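PDB 1BVQ: 4-hydroxybenzoyl-CoA thioesterase from Pseudomonas sp. CBS3, which hydrolyses 4-hydroxybenzoyl-CoA to 4-hydroxybenzoate and CoA, the last step in the conversion of 4-chlorobenzoate to 4-hydroxybenzoate. Local coordinates for residues A[61-66]-A[114-119]; A[20-25]-A[70-75]; A[52-57]-A[133-138]. All blocks are in the same frame, centred on the assembly; numbering follows the deposited sequence.

Contact 1 of 3, residues A[61-66]-A[114-119]; sequences IVSCNA and DEIRVF
The antiparallel pairing of strands 56-68 and 107-123 in this hotdog-fold thioesterase is broken by a classic beta bulge, where Val62 and Ser63 both face Ile116. The bulge shifts the register by one residue next to Ile61, part of the substrate-binding site. Val62 N donates to Ile116 O at 2.8 Å, nearly in line with the carbonyl. Further along, Asn65 and Asp114 form a hydrogen-bonded pair, with Asn65 N to Asp114 O at 2.7 Å and Asp114 N to Asn65 O at 2.6 Å. On the face carrying Ser63 and Ile116, Ser63 CB lies 3.7 Å from Ile116 CB. Val62 CG2 meets Ile116 CG2 at 3.6 Å. Val62 CG1 touches Val118 CG1, the two side chains crossing at about a right angle.

Arg117 lies on the other face, with Ile61, Cys64 and Glu115. Its chain is extended from CG to NE (chi2 175°, chi3 179°), which carries the guanidinium to the Glu115 carboxylate. Arg117 NE and NH2 grip Glu115 OE1 side-on, each at 3.1 Å, from the same face of the carboxylate plane. Ile61 CB lies over one face of the guanidinium, offset toward its rim, and Ile61 CG1 touches Arg117 CG at 4.0 Å. Asp32 and the backbone oxygen of Thr59 also bind Arg117, and His96 shares Glu115 OE1. A leucine in place of Arg117 would probably leave the Glu115 and Asp32 carboxylates without their positive mate. Strand 56-68 also pairs with a strand of the second subunit. The chemistry implies a buried charge network, in which arginine probably steadies the negative charge of Glu115 beside Ile61.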
loop_
_atom_site.group_PDB
_atom_site.type_symbol
_atom_site.label_atom_id
_atom_site.label_comp_id
_atom_site.label_asym_id
_atom_site.label_seq_id
_atom_site.Cartn_x
_atom_site.Cartn_y
_atom_site.Cartn_z
ATOM N N ILE A 61 -10.452 14.452 -2.316
ATOM C CA ILE A 61 -9.624 15.529 -1.862
ATOM C C ILE A 61 -9.267 16.493 -3.004
ATOM O O ILE A 61 -8.981 16.116 -4.142
ATOM C CB ILE A 61 -8.551 14.799 -1.047
ATOM C CG1 ILE A 61 -7.808 15.694 -0.145
ATOM C CG2 ILE A 61 -7.645 13.981 -1.929
ATOM C CD1 ILE A 61 -7.250 16.911 -0.902
ATOM N N VAL A 62 -9.285 17.782 -2.686
ATOM C CA VAL A 62 -8.958 18.831 -3.676
ATOM C C VAL A 62 -7.621 19.511 -3.351
ATOM O O VAL A 62 -6.879 19.971 -4.195
ATOM C CB VAL A 62 -10.114 19.821 -4.054
ATOM C CG1 VAL A 62 -11.499 19.168 -4.058
ATOM C CG2 VAL A 62 -10.235 20.996 -3.143
ATOM N N SER A 63 -7.308 19.547 -2.086
ATOM C CA SER A 63 -6.087 20.165 -1.708
ATOM C C SER A 63 -5.712 19.738 -0.321
ATOM O O SER A 63 -6.523 19.233 0.440
ATOM C CB SER A 63 -6.517 21.603 -1.469
ATOM O OG SER A 63 -5.638 22.472 -2.013
ATOM N N CYS A 64 -4.460 19.969 0.027
ATOM C CA CYS A 64 -4.084 19.593 1.347
ATOM C C CYS A 64 -2.729 20.172 1.730
ATOM O O CYS A 64 -1.870 20.402 0.912
ATOM C CB CYS A 64 -4.178 18.111 1.420
ATOM S SG CYS A 64 -2.970 17.466 0.267
ATOM N N ASN A 65 -2.549 20.431 2.987
ATOM C CA ASN A 65 -1.294 20.970 3.421
ATOM C C ASN A 65 -0.976 20.195 4.677
ATOM O O ASN A 65 -1.853 20.104 5.534
ATOM C CB ASN A 65 -1.505 22.466 3.692
ATOM C CG ASN A 65 -0.666 23.024 4.817
ATOM O OD1 ASN A 65 -1.020 22.848 5.999
ATOM N ND2 ASN A 65 0.431 23.690 4.441
ATOM N N ALA A 66 0.266 19.655 4.756
ATOM C CA ALA A 66 0.752 18.872 5.884
ATOM C C ALA A 66 2.153 19.295 6.299
ATOM O O ALA A 66 2.950 19.728 5.485
ATOM C CB ALA A 66 0.907 17.419 5.488
ATOM N N ASP A 114 -4.089 19.756 6.856
ATOM C CA ASP A 114 -5.353 20.345 6.534
ATOM C C ASP A 114 -5.716 19.778 5.171
ATOM O O ASP A 114 -4.951 19.907 4.204
ATOM C CB ASP A 114 -5.264 21.878 6.438
ATOM C CG ASP A 114 -5.364 22.692 7.674
ATOM O OD1 ASP A 114 -5.802 22.090 8.696
ATOM O OD2 ASP A 114 -5.065 23.835 7.665
ATOM N N GLU A 115 -6.876 19.142 5.120
ATOM C CA GLU A 115 -7.342 18.561 3.889
ATOM C C GLU A 115 -8.602 19.248 3.406
ATOM O O GLU A 115 -9.589 19.298 4.110
ATOM C CB GLU A 115 -7.770 17.108 4.114
ATOM C CG GLU A 115 -6.602 16.148 4.486
ATOM C CD GLU A 115 -7.127 14.756 4.465
ATOM O OE1 GLU A 115 -8.174 14.434 4.957
ATOM O OE2 GLU A 115 -6.351 13.941 3.854
ATOM N N ILE A 116 -8.554 19.772 2.193
ATOM C CA ILE A 116 -9.695 20.421 1.627
ATOM C C ILE A 116 -10.394 19.370 0.767
ATOM O O ILE A 116 -9.830 18.882 -0.211
ATOM C CB ILE A 116 -9.383 21.690 0.820
ATOM C CG1 ILE A 116 -8.842 22.779 1.724
ATOM C CG2 ILE A 116 -10.664 22.302 0.165
ATOM C CD1 ILE A 116 -8.597 24.048 0.850
ATOM N N ARG A 117 -11.613 19.008 1.163
ATOM C CA ARG A 117 -12.393 18.008 0.446
ATOM C C ARG A 117 -13.772 18.500 0.029
ATOM O O ARG A 117 -14.217 19.566 0.432
ATOM C CB ARG A 117 -12.639 16.926 1.409
ATOM C CG ARG A 117 -11.365 16.114 1.662
ATOM C CD ARG A 117 -11.708 15.145 2.744
ATOM N NE ARG A 117 -10.609 14.255 3.101
ATOM C CZ ARG A 117 -10.342 13.081 2.534
ATOM N NH1 ARG A 117 -11.070 12.588 1.535
ATOM N NH2 ARG A 117 -9.293 12.350 2.993
ATOM N N VAL A 118 -14.440 17.702 -0.794
ATOM C CA VAL A 118 -15.775 18.017 -1.284
ATOM C C VAL A 118 -16.644 16.779 -1.393
ATOM O O VAL A 118 -16.165 15.647 -1.570
ATOM C CB VAL A 118 -15.806 18.569 -2.713
ATOM C CG1 VAL A 118 -15.263 19.971 -2.872
ATOM C CG2 VAL A 118 -15.288 17.624 -3.792
ATOM N N PHE A 119 -17.939 17.024 -1.277
ATOM C CA PHE A 119 -18.913 15.974 -1.384
ATOM C C PHE A 119 -19.001 15.801 -2.867
ATOM O O PHE A 119 -19.000 16.793 -3.589
ATOM C CB PHE A 119 -20.271 16.387 -0.825
ATOM C CG PHE A 119 -20.191 16.125 0.628
ATOM C CD1 PHE A 119 -20.357 14.827 1.100
ATOM C CD2 PHE A 119 -19.894 17.144 1.529
ATOM C CE1 PHE A 119 -20.256 14.573 2.466
ATOM C CE2 PHE A 119 -19.798 16.915 2.901
ATOM C CZ PHE A 119 -19.985 15.613 3.359
#

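Contact 2 of 3, residues A[20-25]-A[70-75]; sequences GIVWYP and CTASYD. Unlike the reference sequence in segment 20-25: Tyr24 (reference Phe).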
loop_
_atom_site.group_PDB
_atom_site.type_symbol
_atom_site.label_atom_id
_atom_site.label_comp_id
_atom_site.label_asym_id
_atom_site.label_seq_id
_atom_site.Cartn_x
_atom_site.Cartn_y
_atom_site.Cartn_z
ATOM N N GLY A 20 13.823 2.672 8.848
ATOM C CA GLY A 20 13.219 2.356 10.148
ATOM C C GLY A 20 12.100 3.263 10.646
ATOM O O GLY A 20 11.624 3.116 11.778
ATOM N N ILE A 21 11.661 4.207 9.815
ATOM C CA ILE A 21 10.584 5.101 10.219
ATOM C C ILE A 21 9.380 4.947 9.286
ATOM O O ILE A 21 9.525 4.441 8.179
ATOM C CB ILE A 21 10.989 6.546 10.375
ATOM C CG1 ILE A 21 12.007 6.897 9.326
ATOM C CG2 ILE A 21 11.477 6.790 11.801
ATOM C CD1 ILE A 21 11.633 8.236 8.691
ATOM N N VAL A 22 8.221 5.378 9.760
ATOM C CA VAL A 22 6.998 5.304 9.009
ATOM C C VAL A 22 7.250 5.908 7.681
ATOM O O VAL A 22 7.830 6.983 7.601
ATOM C CB VAL A 22 5.922 6.171 9.679
ATOM C CG1 VAL A 22 4.729 6.267 8.744
ATOM C CG2 VAL A 22 5.432 5.442 10.918
ATOM N N TRP A 23 6.843 5.208 6.648
ATOM C CA TRP A 23 7.016 5.705 5.293
ATOM C C TRP A 23 5.844 6.678 5.106
ATOM O O TRP A 23 4.678 6.313 5.291
ATOM C CB TRP A 23 6.987 4.527 4.348
ATOM C CG TRP A 23 7.208 4.955 2.946
ATOM C CD1 TRP A 23 8.161 5.846 2.543
ATOM C CD2 TRP A 23 6.502 4.500 1.772
ATOM N NE1 TRP A 23 8.102 5.983 1.162
ATOM C CE2 TRP A 23 7.084 5.169 0.664
ATOM C CE3 TRP A 23 5.410 3.637 1.556
ATOM C CZ2 TRP A 23 6.595 4.968 -0.649
ATOM C CZ3 TRP A 23 4.976 3.418 0.266
ATOM C CH2 TRP A 23 5.558 4.088 -0.817
ATOM N N TYR A 24 6.171 7.913 4.764
ATOM C CA TYR A 24 5.253 9.022 4.588
ATOM C C TYR A 24 3.856 8.817 3.990
ATOM O O TYR A 24 2.816 9.219 4.567
ATOM C CB TYR A 24 6.008 10.369 4.419
ATOM C CG TYR A 24 6.049 10.680 2.942
ATOM C CD1 TYR A 24 4.921 11.265 2.344
ATOM C CD2 TYR A 24 7.154 10.387 2.134
ATOM C CE1 TYR A 24 4.865 11.580 0.981
ATOM C CE2 TYR A 24 7.109 10.694 0.767
ATOM C CZ TYR A 24 5.973 11.283 0.183
ATOM O OH TYR A 24 5.904 11.596 -1.184
ATOM N N PRO A 25 3.827 8.194 2.821
ATOM C CA PRO A 25 2.563 7.955 2.152
ATOM C C PRO A 25 1.572 7.255 3.015
ATOM O O PRO A 25 0.369 7.366 2.788
ATOM C CB PRO A 25 2.830 7.254 0.804
ATOM C CG PRO A 25 4.293 7.546 0.487
ATOM C CD PRO A 25 4.949 7.924 1.851
ATOM N N CYS A 70 7.845 15.374 13.679
ATOM C CA CYS A 70 8.619 14.291 14.428
ATOM C C CYS A 70 8.537 12.934 13.699
ATOM O O CYS A 70 7.633 12.702 12.926
ATOM C CB CYS A 70 7.926 14.174 15.790
ATOM S SG CYS A 70 8.642 12.924 16.939
ATOM N N THR A 71 9.485 12.001 13.942
ATOM C CA THR A 71 9.412 10.653 13.278
ATOM C C THR A 71 8.494 9.696 14.057
ATOM O O THR A 71 8.188 9.906 15.241
ATOM C CB THR A 71 10.757 9.947 13.189
ATOM O OG1 THR A 71 11.410 10.002 14.447
ATOM C CG2 THR A 71 11.679 10.552 12.136
ATOM N N ALA A 72 8.221 8.557 13.458
ATOM C CA ALA A 72 7.450 7.539 14.135
ATOM C C ALA A 72 7.901 6.193 13.586
ATOM O O ALA A 72 8.409 6.158 12.482
ATOM C CB ALA A 72 5.949 7.760 14.162
ATOM N N SER A 73 7.710 5.128 14.378
ATOM C CA SER A 73 8.106 3.795 13.983
ATOM C C SER A 73 7.171 2.725 14.494
ATOM O O SER A 73 6.245 3.000 15.277
ATOM C CB SER A 73 9.536 3.491 14.447
ATOM O OG SER A 73 10.041 2.378 13.686
ATOM N N TYR A 74 7.427 1.484 14.031
ATOM C CA TYR A 74 6.605 0.350 14.422
ATOM C C TYR A 74 6.390 0.218 15.917
ATOM O O TYR A 74 7.225 0.580 16.742
ATOM C CB TYR A 74 6.802 -0.904 13.604
ATOM C CG TYR A 74 8.129 -1.496 13.881
ATOM C CD1 TYR A 74 9.290 -1.069 13.229
ATOM C CD2 TYR A 74 8.196 -2.510 14.842
ATOM C CE1 TYR A 74 10.511 -1.674 13.557
ATOM C CE2 TYR A 74 9.397 -3.122 15.189
ATOM C CZ TYR A 74 10.538 -2.696 14.521
ATOM O OH TYR A 74 11.678 -3.307 14.871
ATOM N N ASP A 75 5.244 -0.298 16.278
ATOM C CA ASP A 75 4.952 -0.448 17.681
ATOM C C ASP A 75 4.355 0.814 18.269
ATOM O O ASP A 75 3.579 0.748 19.211
ATOM C CB ASP A 75 6.031 -1.177 18.505
ATOM C CG ASP A 75 6.198 -2.598 18.012
ATOM O OD1 ASP A 75 5.248 -3.265 17.632
ATOM O OD2 ASP A 75 7.453 -3.021 18.010
#
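Ser73 OG has two hydrogen-bond partners. It donates to Gly20 O at 2.6 Å, meeting the carbonyl almost end-on, and it bonds to Arg48 of the third subunit. Its first torsion sets the hydroxyl anti to the Ser73 backbone N (chi1 -161°), turning OG to the Gly20 carbonyl. The serine thus ties two loops of one chain to a neighbouring subunit.

A second bond runs between backbones. Val22 N donates to Ala72 O at 2.8 Å, with an angle of 166° at the hydrogen. The donor is tilted from the carbonyl plane. Ile21 CA adds a CH...O contact to Ala72 O, at 3.3 Å. Ala72 O is therefore approached by two neighbouring residues.

Apolar branches pack beside these bonds. Ile21 CG2 packs against Thr71 CB at 3.5 Å, and the two side chains cross at about a right angle. Ile21 CD1 reaches the Thr71 methyl CG2 at 4.2 Å. Val22 CG2 lies beside its own backbone N, and it meets Ala72 CB at 4.0 Å. Gly20 has a positive phi (84°), where a side chain would crowd the preceding carbonyl.

The side chain of Ile21 is about 4 Å from that of the active-site residue Asp17. The contact ties down part of the loop that also carries Asp17. Segment 20-25 leads into helix 25-42. The loop holding residues 70-75 joins strand 56-68 to strand 77-87. Tyr27, near the start of helix 25-42, packs on both Val22 and Ala72, so the helix leans on both loops.

Contact 3 of 3, residues A[52-57]-A[133-138]; sequences VERGIV and PADYIE
The side chain of Arg54 runs extended from CG to NE (chi2 163°), which brings its guanidinium to Pro133, Asp135 and Tyr136. Tyr136 CG sits anti to its carbonyl carbon (chi1 -62°), and the ring points back at Arg54 and Ile56. The Arg54 and Tyr136 side chains slide past each other in opposite directions.

Arg54 NH2 forms a salt bridge with Asp135 OD1 at 2.5 Å. The guanidinium and carboxylate planes stand almost perpendicular, 88° apart, so this is not a flat two-pronged pairing. The other terminal nitrogen, Arg54 NH1, touches Pro133 CB at 3.3 Å. Tyr136 CZ lies over one face of the guanidinium, offset toward its rim. Tyr136 OH meets Arg54 CD at 3.3 Å, a packing contact.

Away from the salt bridge the contact is apolar. Ile56 CD1 packs on Tyr136 CE2 at 3.7 Å and on Pro133 CG at 4.0 Å. Within 133-138, Pro133 CB lies over one face of the Tyr136 ring, offset toward the rim. Charge thus stays on the more exposed side, and the buried Ile56 and Tyr136 lie on the inner side.

Pro133 occupies the N-cap position, right before helix 134-139. Arg54 and Gly55 form the turn between helix 47-53 and strand 56-68. The C-terminal helix is thereby held against this turn, with Thr50 of helix 47-53 and Phe119 of strand 107-123 packing on both Ile56 and Tyr136.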
loop_
_atom_site.group_PDB
_atom_site.type_symbol
_atom_site.label_atom_id
_atom_site.label_comp_id
_atom_site.label_asym_id
_atom_site.label_seq_id
_atom_site.Cartn_x
_atom_site.Cartn_y
_atom_site.Cartn_z
ATOM N N VAL A 52 -26.631 5.395 -3.020
ATOM C CA VAL A 52 -27.837 4.942 -3.674
ATOM C C VAL A 52 -28.991 5.857 -3.296
ATOM O O VAL A 52 -29.876 6.144 -4.108
ATOM C CB VAL A 52 -28.076 3.496 -3.289
ATOM C CG1 VAL A 52 -29.264 3.311 -2.339
ATOM C CG2 VAL A 52 -28.331 2.638 -4.537
ATOM N N GLU A 53 -28.915 6.272 -2.109
ATOM C CA GLU A 53 -29.875 7.154 -1.493
ATOM C C GLU A 53 -29.767 8.552 -2.102
ATOM O O GLU A 53 -30.742 9.143 -2.590
ATOM C CB GLU A 53 -29.554 7.209 -0.014
ATOM C CG GLU A 53 -30.755 7.021 0.887
ATOM C CD GLU A 53 -30.653 7.922 2.089
ATOM O OE1 GLU A 53 -29.622 8.685 2.203
ATOM O OE2 GLU A 53 -31.583 7.924 2.975
ATOM N N ARG A 54 -28.585 9.068 -2.089
ATOM C CA ARG A 54 -28.373 10.412 -2.600
ATOM C C ARG A 54 -27.542 10.437 -3.855
ATOM O O ARG A 54 -27.369 11.507 -4.461
ATOM C CB ARG A 54 -27.658 11.230 -1.596
ATOM C CG ARG A 54 -28.574 11.929 -0.660
ATOM C CD ARG A 54 -27.822 12.391 0.536
ATOM N NE ARG A 54 -28.648 12.543 1.685
ATOM C CZ ARG A 54 -29.107 13.704 2.067
ATOM N NH1 ARG A 54 -28.811 14.810 1.366
ATOM N NH2 ARG A 54 -29.867 13.869 3.141
ATOM N N GLY A 55 -26.804 9.438 -3.985
ATOM C CA GLY A 55 -25.920 9.325 -5.152
ATOM C C GLY A 55 -24.544 9.916 -4.853
ATOM O O GLY A 55 -23.742 10.150 -5.772
ATOM N N ILE A 56 -24.242 10.119 -3.533
ATOM C CA ILE A 56 -22.916 10.652 -3.073
ATOM C C ILE A 56 -21.884 9.527 -2.944
ATOM O O ILE A 56 -22.044 8.570 -2.195
ATOM C CB ILE A 56 -23.006 11.417 -1.728
ATOM C CG1 ILE A 56 -23.984 12.593 -1.846
ATOM C CG2 ILE A 56 -21.651 12.019 -1.311
ATOM C CD1 ILE A 56 -24.619 13.046 -0.528
ATOM N N VAL A 57 -20.850 9.682 -3.751
ATOM C CA VAL A 57 -19.794 8.713 -3.801
ATOM C C VAL A 57 -18.732 8.890 -2.739
ATOM O O VAL A 57 -17.857 8.042 -2.604
ATOM C CB VAL A 57 -19.266 8.547 -5.224
ATOM C CG1 VAL A 57 -20.506 8.561 -6.127
ATOM C CG2 VAL A 57 -18.297 9.686 -5.591
ATOM N N PRO A 133 -24.842 18.710 1.824
ATOM C CA PRO A 133 -26.178 18.573 2.325
ATOM C C PRO A 133 -26.349 19.089 3.747
ATOM O O PRO A 133 -25.510 18.904 4.664
ATOM C CB PRO A 133 -26.584 17.108 2.077
ATOM C CG PRO A 133 -25.429 16.448 1.352
ATOM C CD PRO A 133 -24.275 17.455 1.270
ATOM N N ALA A 134 -27.451 19.753 3.880
ATOM C CA ALA A 134 -27.844 20.367 5.108
ATOM C C ALA A 134 -27.955 19.337 6.218
ATOM O O ALA A 134 -27.760 19.658 7.407
ATOM C CB ALA A 134 -29.188 21.071 4.932
ATOM N N ASP A 135 -28.269 18.043 5.913
ATOM C CA ASP A 135 -28.359 17.186 7.107
ATOM C C ASP A 135 -26.957 16.841 7.542
ATOM O O ASP A 135 -26.770 16.552 8.717
ATOM C CB ASP A 135 -29.275 15.949 7.147
ATOM C CG ASP A 135 -29.672 15.522 5.831
ATOM O OD1 ASP A 135 -28.815 15.127 5.034
ATOM O OD2 ASP A 135 -30.899 15.572 5.533
ATOM N N TYR A 136 -25.986 16.927 6.610
ATOM C CA TYR A 136 -24.578 16.680 6.967
ATOM C C TYR A 136 -24.084 17.830 7.843
ATOM O O TYR A 136 -23.478 17.603 8.878
ATOM C CB TYR A 136 -23.700 16.481 5.726
ATOM C CG TYR A 136 -24.188 15.245 4.971
ATOM C CD1 TYR A 136 -25.221 14.478 5.518
ATOM C CD2 TYR A 136 -23.634 14.860 3.751
ATOM C CE1 TYR A 136 -25.708 13.349 4.855
ATOM C CE2 TYR A 136 -24.120 13.729 3.080
ATOM C CZ TYR A 136 -25.159 12.973 3.632
ATOM O OH TYR A 136 -25.642 11.871 2.980
ATOM N N ILE A 137 -24.336 19.077 7.472
ATOM C CA ILE A 137 -23.864 20.166 8.337
ATOM C C ILE A 137 -24.495 20.060 9.726
ATOM O O ILE A 137 -23.848 20.333 10.753
ATOM C CB ILE A 137 -24.180 21.532 7.810
ATOM C CG1 ILE A 137 -23.321 21.854 6.591
ATOM C CG2 ILE A 137 -23.909 22.571 8.900
ATOM C CD1 ILE A 137 -23.089 23.346 6.391
ATOM N N GLU A 138 -25.737 19.648 9.744
ATOM C CA GLU A 138 -26.461 19.476 10.971
ATOM C C GLU A 138 -25.717 18.492 11.847
ATOM O O GLU A 138 -25.299 18.849 12.945
ATOM C CB GLU A 138 -27.920 18.950 10.709
ATOM C CG GLU A 138 -28.988 19.449 11.719
ATOM C CD GLU A 138 -30.432 19.317 11.264
ATOM O OE1 GLU A 138 -30.776 20.185 10.336
ATOM O OE2 GLU A 138 -31.208 18.493 11.723
#

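All three contacts are partly buried. Contact 1 is the most central and holds two sheet strands together, with buried charges on one face. Contacts 2 and 3 lie farther out, on opposite sides of the chain centre, and do not touch. Contact 2 joins two loops by two hydrogen bonds. Contact 3 sets a helix against a turn; its salt-bridged Arg54 and Asp135 are partly exposed, its Ile56 and Tyr136 buried. Contacts 1 and 3 share strand 56-68, and they meet where Phe119 CE1 packs on Tyr136 CD2 at 3.6 Å. Contacts 1 and 2 both reach the second subunit, which ties sheet and loops to the tetramer.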